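Local coordinates for insect fatty acid binding protein (Manduca sexta, PDB 1MDC) that binds fatty acids in a 1:1 molar ratio, holding the hydrophobic ligand inside its beta-barrel, at residues P38-E43 with K106-D111; T92-V95 with G100-T103; V114-S119 with D123-R128. All coordinates share one frame; numbering follows the deposited sequence.

Contact 1 (P38-E43 with K106-D111); sequences PTQKME and KEYNGD. With SO4 (sulfate ion), chain B.
Q40 and K106 meet at the polar end of the fatty-acid cavity, where two strands of the barrel face each other across the interior. They are not sheet neighbours: the axes of 39-43 and 106-109 stay 11.9 Å apart at an angle of 79°, and long side chains reach across the gap. The two side chains approach from opposite directions. Q40 points toward the other strand, and its chain, extended beyond CG (chi2 174°), carries the amide to K106, where OE1 accepts a hydrogen bond. The distance from K106 NZ to Q40 OE1, 2.5 Å, is very short, and its exact value is doubtful. A bend at chi3 (57°) brings the end of the K106 chain to the sulfate, an ion probably taken up from the crystallisation liquor. K106 NZ bonds to sulfate O1 at 2.7 Å and to sulfate O2 at 2.8 Å, so three acceptors surround the amine. Q40 NE2 adds a weak bond of 3.4 Å to sulfate O2, and it also donates to the palmitate carboxylate. H93 and Y84 bind the same sulfate. Y108 points from its strand toward 38-43, its hydroxyl reached in the plane of the ring by a water 2.8 Å from Y108 OH. That water also donates weakly to the main-chain O of Q40. M42 SD lies 4.4 Å from Y108 OH as plain packing, while the Y108 ring stacks on Y3 and meets Y8 edge-to-face. The orientation of the amide of Q40, a hexadecanoate-binding residue, is probably set mainly by the NE2 bond to palmitate, with the oxygen turned to the amine. K106 is probably charged, and the sulfate beside it would offset that charge within a buried, anion-accepting corner of the cavity.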
# COMPACT_ATOMS: atom_id res chain seq x y z
N PRO A 38 8.90 -3.86 4.68
CA PRO A 38 7.94 -4.73 4.01
C PRO A 38 8.32 -5.19 2.61
O PRO A 38 9.16 -4.59 1.94
CB PRO A 38 6.67 -3.88 3.83
CG PRO A 38 7.15 -2.44 3.73
CD PRO A 38 8.51 -2.44 4.50
N THR A 39 7.66 -6.27 2.18
CA THR A 39 7.84 -6.85 0.86
C THR A 39 6.44 -7.07 0.33
O THR A 39 5.49 -7.24 1.11
CB THR A 39 8.61 -8.15 0.70
OG1 THR A 39 7.79 -9.24 1.16
CG2 THR A 39 9.95 -8.08 1.42
N GLN A 40 6.29 -7.08 -0.99
CA GLN A 40 4.97 -7.31 -1.54
C GLN A 40 5.05 -8.03 -2.90
O GLN A 40 5.92 -7.75 -3.71
CB GLN A 40 4.07 -6.11 -1.50
CG GLN A 40 4.59 -5.00 -2.32
CD GLN A 40 3.55 -3.94 -2.31
OE1 GLN A 40 2.60 -3.98 -3.09
NE2 GLN A 40 3.74 -3.02 -1.42
N LYS A 41 4.14 -8.97 -3.13
CA LYS A 41 4.10 -9.76 -4.36
C LYS A 41 2.67 -9.83 -4.82
O LYS A 41 1.81 -10.14 -4.02
CB LYS A 41 4.47 -11.16 -3.97
CG LYS A 41 4.54 -12.14 -5.16
CD LYS A 41 5.08 -13.54 -4.85
CE LYS A 41 4.14 -14.55 -4.21
NZ LYS A 41 4.88 -15.69 -3.65
N MET A 42 2.43 -9.54 -6.11
CA MET A 42 1.09 -9.57 -6.70
C MET A 42 0.99 -10.68 -7.73
O MET A 42 1.96 -10.89 -8.44
CB MET A 42 0.81 -8.21 -7.45
CG MET A 42 -0.66 -8.10 -7.62
SD MET A 42 -1.06 -6.43 -8.12
CE MET A 42 -2.49 -6.64 -9.20
N GLU A 43 -0.16 -11.39 -7.78
CA GLU A 43 -0.44 -12.49 -8.71
C GLU A 43 -1.80 -12.30 -9.34
O GLU A 43 -2.68 -11.72 -8.72
CB GLU A 43 -0.33 -13.88 -8.11
CG GLU A 43 1.05 -13.94 -7.54
CD GLU A 43 1.74 -15.22 -7.53
OE1 GLU A 43 1.35 -16.00 -6.57
OE2 GLU A 43 2.62 -15.47 -8.31
N LYS A 106 0.55 2.86 -7.27
CA LYS A 106 1.67 1.94 -7.42
C LYS A 106 2.05 1.78 -8.88
O LYS A 106 1.29 1.25 -9.65
CB LYS A 106 1.24 0.61 -6.86
CG LYS A 106 0.59 0.76 -5.50
CD LYS A 106 0.12 -0.53 -4.77
CE LYS A 106 1.16 -1.60 -4.53
NZ LYS A 106 0.55 -2.82 -3.92
N GLU A 107 3.23 2.25 -9.24
CA GLU A 107 3.68 2.16 -10.61
C GLU A 107 4.83 1.19 -10.77
O GLU A 107 5.89 1.38 -10.18
CB GLU A 107 4.09 3.57 -11.12
CG GLU A 107 2.91 4.57 -11.22
CD GLU A 107 3.41 5.94 -11.63
OE1 GLU A 107 3.97 6.69 -10.86
OE2 GLU A 107 3.25 6.21 -12.89
N TYR A 108 4.63 0.14 -11.56
CA TYR A 108 5.70 -0.84 -11.76
C TYR A 108 6.42 -0.61 -13.09
O TYR A 108 5.79 -0.35 -14.09
CB TYR A 108 5.05 -2.21 -11.87
CG TYR A 108 4.39 -2.73 -10.57
CD1 TYR A 108 3.05 -2.41 -10.30
CD2 TYR A 108 5.11 -3.52 -9.69
CE1 TYR A 108 2.43 -2.88 -9.13
CE2 TYR A 108 4.51 -4.00 -8.52
CZ TYR A 108 3.17 -3.68 -8.27
OH TYR A 108 2.55 -4.16 -7.11
N ASN A 109 7.74 -0.72 -13.06
CA ASN A 109 8.60 -0.53 -14.22
C ASN A 109 9.79 -1.43 -14.01
O ASN A 109 10.76 -1.11 -13.33
CB ASN A 109 8.96 0.96 -14.51
CG ASN A 109 10.12 1.11 -15.55
OD1 ASN A 109 10.20 0.40 -16.62
ND2 ASN A 109 11.04 2.02 -15.23
N GLY A 110 9.71 -2.60 -14.59
CA GLY A 110 10.78 -3.53 -14.44
C GLY A 110 10.86 -3.92 -12.99
O GLY A 110 9.83 -4.17 -12.33
N ASP A 111 12.10 -3.94 -12.52
CA ASP A 111 12.38 -4.29 -11.17
C ASP A 111 12.11 -3.16 -10.19
O ASP A 111 12.39 -3.31 -9.02
CB ASP A 111 13.78 -4.82 -11.05
CG ASP A 111 13.86 -6.27 -11.48
OD1 ASP A 111 12.75 -6.91 -11.77
OD2 ASP A 111 14.89 -6.83 -11.50
S SO4 B . -0.90 -1.94 -1.06
O1 SO4 B . -1.56 -2.56 -2.21
O2 SO4 B . 0.54 -2.03 -1.22
O3 SO4 B . -1.23 -0.51 -0.96
O4 SO4 B . -1.30 -2.67 0.18
O HOH W 1 4.05 -6.21 -5.96

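Contact 2 (T92-V95 with G100-T103); sequences THVV and GVAT. With PLM (palmitic acid), chain C; SO4 (sulfate ion), chain B.
V95 and A102 form an antiparallel hydrogen-bonded pair, V95 N donating to A102 O at 2.8 Å and A102 N returning the bond to V95 O at 3.0 Å. Both bonds are nearly straight. One residue pair along, V94 and T103 make a non-hydrogen-bonded pair. H93 carries the other strong polar contact. Its CG lies anti to the backbone N (chi1 -173°), which places the ring at the sulfate, and H93 ND1 donates to sulfate O3 at 2.8 Å with an N-H...O angle of 173°, the oxygen lying in the ring plane at its edge. H93 NE2 is hydrogen-bonded to S82 OG and the ring stacks on Y84, so the imidazole is held at both nitrogens and over a face. Packing follows the two faces of the sheet. Inside, V95 CG2 lies 3.8 Å from A102 CB, and both methyls border the palmitate tail; A102 CB comes to 3.8 Å from palmitate CF. On the outer face V94 CG1 touches V101 CG1 at 4.1 Å, and T92 CG2 meets T103 CG2 at 4.0 Å. This is a beta hairpin of the fatty-acid-binding-protein barrel, with small aliphatic groups lining the cavity around the far end of the ligand chain.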
# COMPACT_ATOMS: atom_id res chain seq x y z
N THR A 92 -3.89 1.32 -8.47
CA THR A 92 -4.21 2.41 -7.56
C THR A 92 -5.06 1.87 -6.46
O THR A 92 -6.05 1.22 -6.72
CB THR A 92 -5.04 3.44 -8.32
OG1 THR A 92 -4.27 3.90 -9.42
CG2 THR A 92 -5.34 4.66 -7.48
N HIS A 93 -4.65 2.11 -5.24
CA HIS A 93 -5.42 1.63 -4.11
C HIS A 93 -6.00 2.82 -3.40
O HIS A 93 -5.21 3.63 -2.93
CB HIS A 93 -4.39 1.02 -3.16
CG HIS A 93 -4.90 0.30 -1.97
ND1 HIS A 93 -4.00 -0.39 -1.05
CD2 HIS A 93 -6.15 0.17 -1.53
CE1 HIS A 93 -4.80 -0.94 -0.15
NE2 HIS A 93 -6.06 -0.62 -0.36
N VAL A 94 -7.33 2.93 -3.35
CA VAL A 94 -7.96 4.05 -2.68
C VAL A 94 -8.43 3.51 -1.37
O VAL A 94 -9.03 2.44 -1.37
CB VAL A 94 -9.15 4.63 -3.43
CG1 VAL A 94 -9.78 5.82 -2.64
CG2 VAL A 94 -8.76 4.97 -4.85
N VAL A 95 -8.16 4.21 -0.25
CA VAL A 95 -8.62 3.64 1.00
C VAL A 95 -9.41 4.66 1.75
O VAL A 95 -9.01 5.82 1.75
CB VAL A 95 -7.49 3.09 1.89
CG1 VAL A 95 -6.62 2.06 1.15
CG2 VAL A 95 -6.62 4.23 2.30
N GLY A 100 -10.08 9.68 7.07
CA GLY A 100 -10.23 10.37 5.80
C GLY A 100 -9.96 9.42 4.64
O GLY A 100 -10.18 8.23 4.78
N VAL A 101 -9.48 9.95 3.50
CA VAL A 101 -9.21 9.12 2.32
C VAL A 101 -7.78 9.22 1.88
O VAL A 101 -7.21 10.29 1.93
CB VAL A 101 -10.07 9.74 1.19
CG1 VAL A 101 -9.85 9.00 -0.12
CG2 VAL A 101 -11.53 9.53 1.51
N ALA A 102 -7.18 8.12 1.46
CA ALA A 102 -5.81 8.21 1.03
C ALA A 102 -5.72 7.45 -0.29
O ALA A 102 -6.54 6.53 -0.54
CB ALA A 102 -4.84 7.59 2.00
N THR A 103 -4.74 7.82 -1.12
CA THR A 103 -4.53 7.18 -2.42
C THR A 103 -3.10 6.68 -2.48
O THR A 103 -2.17 7.40 -2.19
CB THR A 103 -4.77 8.22 -3.56
OG1 THR A 103 -6.15 8.52 -3.53
CG2 THR A 103 -4.48 7.62 -4.91
C1 PLM C . 2.58 0.51 0.00
O1 PLM C . 2.51 -0.14 -1.06
O2 PLM C . 3.66 0.82 0.54
C2 PLM C . 1.30 0.93 0.76
C3 PLM C . 1.50 1.79 2.03
C4 PLM C . 1.43 0.92 3.32
C5 PLM C . 0.07 1.05 4.05
C6 PLM C . 0.20 1.85 5.36
C7 PLM C . -1.18 2.34 5.75
C8 PLM C . -1.32 2.86 7.18
C9 PLM C . -2.06 4.19 7.03
CA PLM C . -3.49 4.21 7.61
CB PLM C . -4.48 4.65 6.52
CC PLM C . -5.81 5.20 7.09
CD PLM C . -6.83 5.56 5.96
CE PLM C . -7.18 7.05 5.92
CF PLM C . -5.90 7.84 5.62
CG PLM C . -6.12 9.37 5.52
S SO4 B . -0.90 -1.94 -1.06
O1 SO4 B . -1.56 -2.56 -2.21
O2 SO4 B . 0.54 -2.03 -1.22
O3 SO4 B . -1.23 -0.51 -0.96
O4 SO4 B . -1.30 -2.67 0.18

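Contact 3 (V114-S119 with D123-R128). With PLM (palmitic acid), chain C.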
# COMPACT_ATOMS: atom_id res chain seq x y z
N VAL A 114 7.27 2.17 -7.62
CA VAL A 114 7.27 3.47 -6.95
C VAL A 114 5.88 3.66 -6.45
O VAL A 114 4.97 3.51 -7.22
CB VAL A 114 7.60 4.59 -7.97
CG1 VAL A 114 7.61 5.95 -7.24
CG2 VAL A 114 8.98 4.38 -8.66
N VAL A 115 5.69 3.98 -5.18
CA VAL A 115 4.36 4.19 -4.65
C VAL A 115 4.29 5.66 -4.24
O VAL A 115 5.13 6.11 -3.48
CB VAL A 115 4.12 3.33 -3.38
CG1 VAL A 115 2.68 3.59 -2.86
CG2 VAL A 115 4.17 1.81 -3.69
N THR A 116 3.30 6.37 -4.75
CA THR A 116 3.13 7.77 -4.44
C THR A 116 1.88 7.81 -3.58
O THR A 116 0.86 7.29 -3.99
CB THR A 116 2.88 8.54 -5.72
OG1 THR A 116 4.05 8.29 -6.49
CG2 THR A 116 2.83 10.04 -5.38
N ILE A 117 1.98 8.41 -2.41
CA ILE A 117 0.85 8.48 -1.52
C ILE A 117 0.40 9.87 -1.21
O ILE A 117 1.23 10.71 -0.88
CB ILE A 117 1.48 7.91 -0.22
CG1 ILE A 117 2.01 6.48 -0.44
CG2 ILE A 117 0.35 7.88 0.78
CD1 ILE A 117 2.73 5.85 0.77
N THR A 118 -0.91 10.10 -1.32
CA THR A 118 -1.52 11.39 -1.04
C THR A 118 -2.62 11.15 0.01
O THR A 118 -3.15 10.04 0.11
CB THR A 118 -1.97 12.14 -2.25
OG1 THR A 118 -2.74 11.28 -3.05
CG2 THR A 118 -0.77 12.68 -3.04
N SER A 119 -2.97 12.17 0.81
CA SER A 119 -3.99 12.03 1.86
C SER A 119 -4.96 13.20 1.86
O SER A 119 -4.63 14.29 1.43
CB SER A 119 -3.12 12.20 3.11
OG SER A 119 -3.81 12.62 4.23
N ASP A 123 -1.16 18.19 2.60
CA ASP A 123 -0.83 18.50 1.22
C ASP A 123 0.46 17.94 0.72
O ASP A 123 0.80 18.15 -0.43
CB ASP A 123 -0.46 19.98 1.22
CG ASP A 123 -1.67 20.80 1.12
OD1 ASP A 123 -2.62 20.41 0.48
OD2 ASP A 123 -1.61 21.94 1.79
N GLY A 124 1.20 17.26 1.57
CA GLY A 124 2.47 16.72 1.14
C GLY A 124 2.25 15.49 0.28
O GLY A 124 1.12 15.07 0.10
N VAL A 125 3.33 14.96 -0.26
CA VAL A 125 3.35 13.77 -1.11
C VAL A 125 4.37 12.84 -0.44
O VAL A 125 5.46 13.30 -0.10
CB VAL A 125 3.96 14.08 -2.51
CG1 VAL A 125 3.99 12.73 -3.31
CG2 VAL A 125 3.03 15.05 -3.23
N ALA A 126 4.03 11.56 -0.24
CA ALA A 126 4.97 10.61 0.39
C ALA A 126 5.34 9.61 -0.70
O ALA A 126 4.50 9.39 -1.57
CB ALA A 126 4.40 9.82 1.61
N ARG A 127 6.55 9.04 -0.65
CA ARG A 127 6.98 8.08 -1.64
C ARG A 127 7.61 6.89 -1.00
O ARG A 127 8.30 7.04 0.00
CB ARG A 127 8.08 8.70 -2.49
CG ARG A 127 7.52 9.52 -3.61
CD ARG A 127 7.41 8.68 -4.86
NE ARG A 127 6.87 9.33 -6.03
CZ ARG A 127 7.64 10.01 -6.87
NH1 ARG A 127 8.93 10.14 -6.63
NH2 ARG A 127 7.08 10.58 -7.96
N ARG A 128 7.37 5.72 -1.58
CA ARG A 128 7.95 4.47 -1.10
C ARG A 128 8.52 3.83 -2.35
O ARG A 128 7.82 3.68 -3.33
CB ARG A 128 7.07 3.52 -0.31
CG ARG A 128 6.35 4.25 0.86
CD ARG A 128 5.57 3.22 1.66
NE ARG A 128 6.32 2.68 2.80
CZ ARG A 128 5.81 1.68 3.52
NH1 ARG A 128 4.62 1.14 3.22
NH2 ARG A 128 6.48 1.24 4.53
C1 PLM C . 2.58 0.51 0.00
O1 PLM C . 2.51 -0.14 -1.06
O2 PLM C . 3.66 0.82 0.54
C2 PLM C . 1.30 0.93 0.76
C3 PLM C . 1.50 1.79 2.03
C4 PLM C . 1.43 0.92 3.32
C5 PLM C . 0.07 1.05 4.05
C6 PLM C . 0.20 1.85 5.36
C7 PLM C . -1.18 2.34 5.75
C8 PLM C . -1.32 2.86 7.18
C9 PLM C . -2.06 4.19 7.03
CA PLM C . -3.49 4.21 7.61
CB PLM C . -4.48 4.65 6.52
CC PLM C . -5.81 5.20 7.09
CD PLM C . -6.83 5.56 5.96
CE PLM C . -7.18 7.05 5.92
CF PLM C . -5.90 7.84 5.62
CG PLM C . -6.12 9.37 5.52
O HOH W 2 -1.46 14.65 0.18
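I117 and A126 lie at the tightly packed centre of this hairpin, joined by two main-chain hydrogen bonds, with I117 CB 3.9 Å from A126 CB on the cavity side. V115 and R128 form a second hydrogen-bonded pair, and T116 with R127 sits between them as a non-hydrogen-bonded one. On the inner face I117 CD1 crosses the aliphatic part of R128, 4.0 Å from R128 CG. F19 of helix 16-21 packs on I117 and A126. The R128 chain then bends at chi3 (94°) and leaves the strand, so that R128 NH1 donates to palmitate O2 at 2.9 Å, a bond well off straight. Q13 holds R128 NE, and F16 makes a cation-pi contact with the guanidinium. The opposite face is more open. There R127 folds at chi2 (-93°) to lie alongside T116, and R127 NE donates to T116 OG1 at 3.0 Å within the guanidinium plane, while NH1 is hydrogen-bonded to Y129 OH. V114 CG1 lies over one guanidinium face and touches R127 CD at 3.6 Å; on the other flank of T116, its CG2 reaches V125 CG1 at 3.6 Å. A leucine in place of R127 would probably leave T116 OG1 without its donor and Y129 OH without its guanidinium partner. Toward the turn the direct pairing gives way to water: S119 N donates at 3.0 Å to a water that also lies within hydrogen-bonding distance of G124 O. Consecutive arginines therefore serve opposite faces. The outer one is tied down by hydroxyls, whereas the buried charge of R128, a hexadecanoate-binding residue, is probably balanced by the ligand carboxylate, consistent with its place at the head-group end of the cavity.

In the fold
All three contacts belong to one antiparallel sheet closed into a barrel. Strand 100-109 serves contacts 1 and 2, whose centres lie about 18 Å apart on opposite sides of the chain's centre, and strand 112-119 of contact 3 runs beside it. Contact 2 falls between the segments of contact 1 along the chain, and contact 3 follows. The centre of contact 3 is about 16 Å from that of contact 1 and about 11 Å from that of contact 2; it touches the former through K106 and V115, the latter through T103 and T118. Contacts 1 and 3 supply groups for the palmitate carboxylate, contact 2 borders the tail, so together they span the ligand's length.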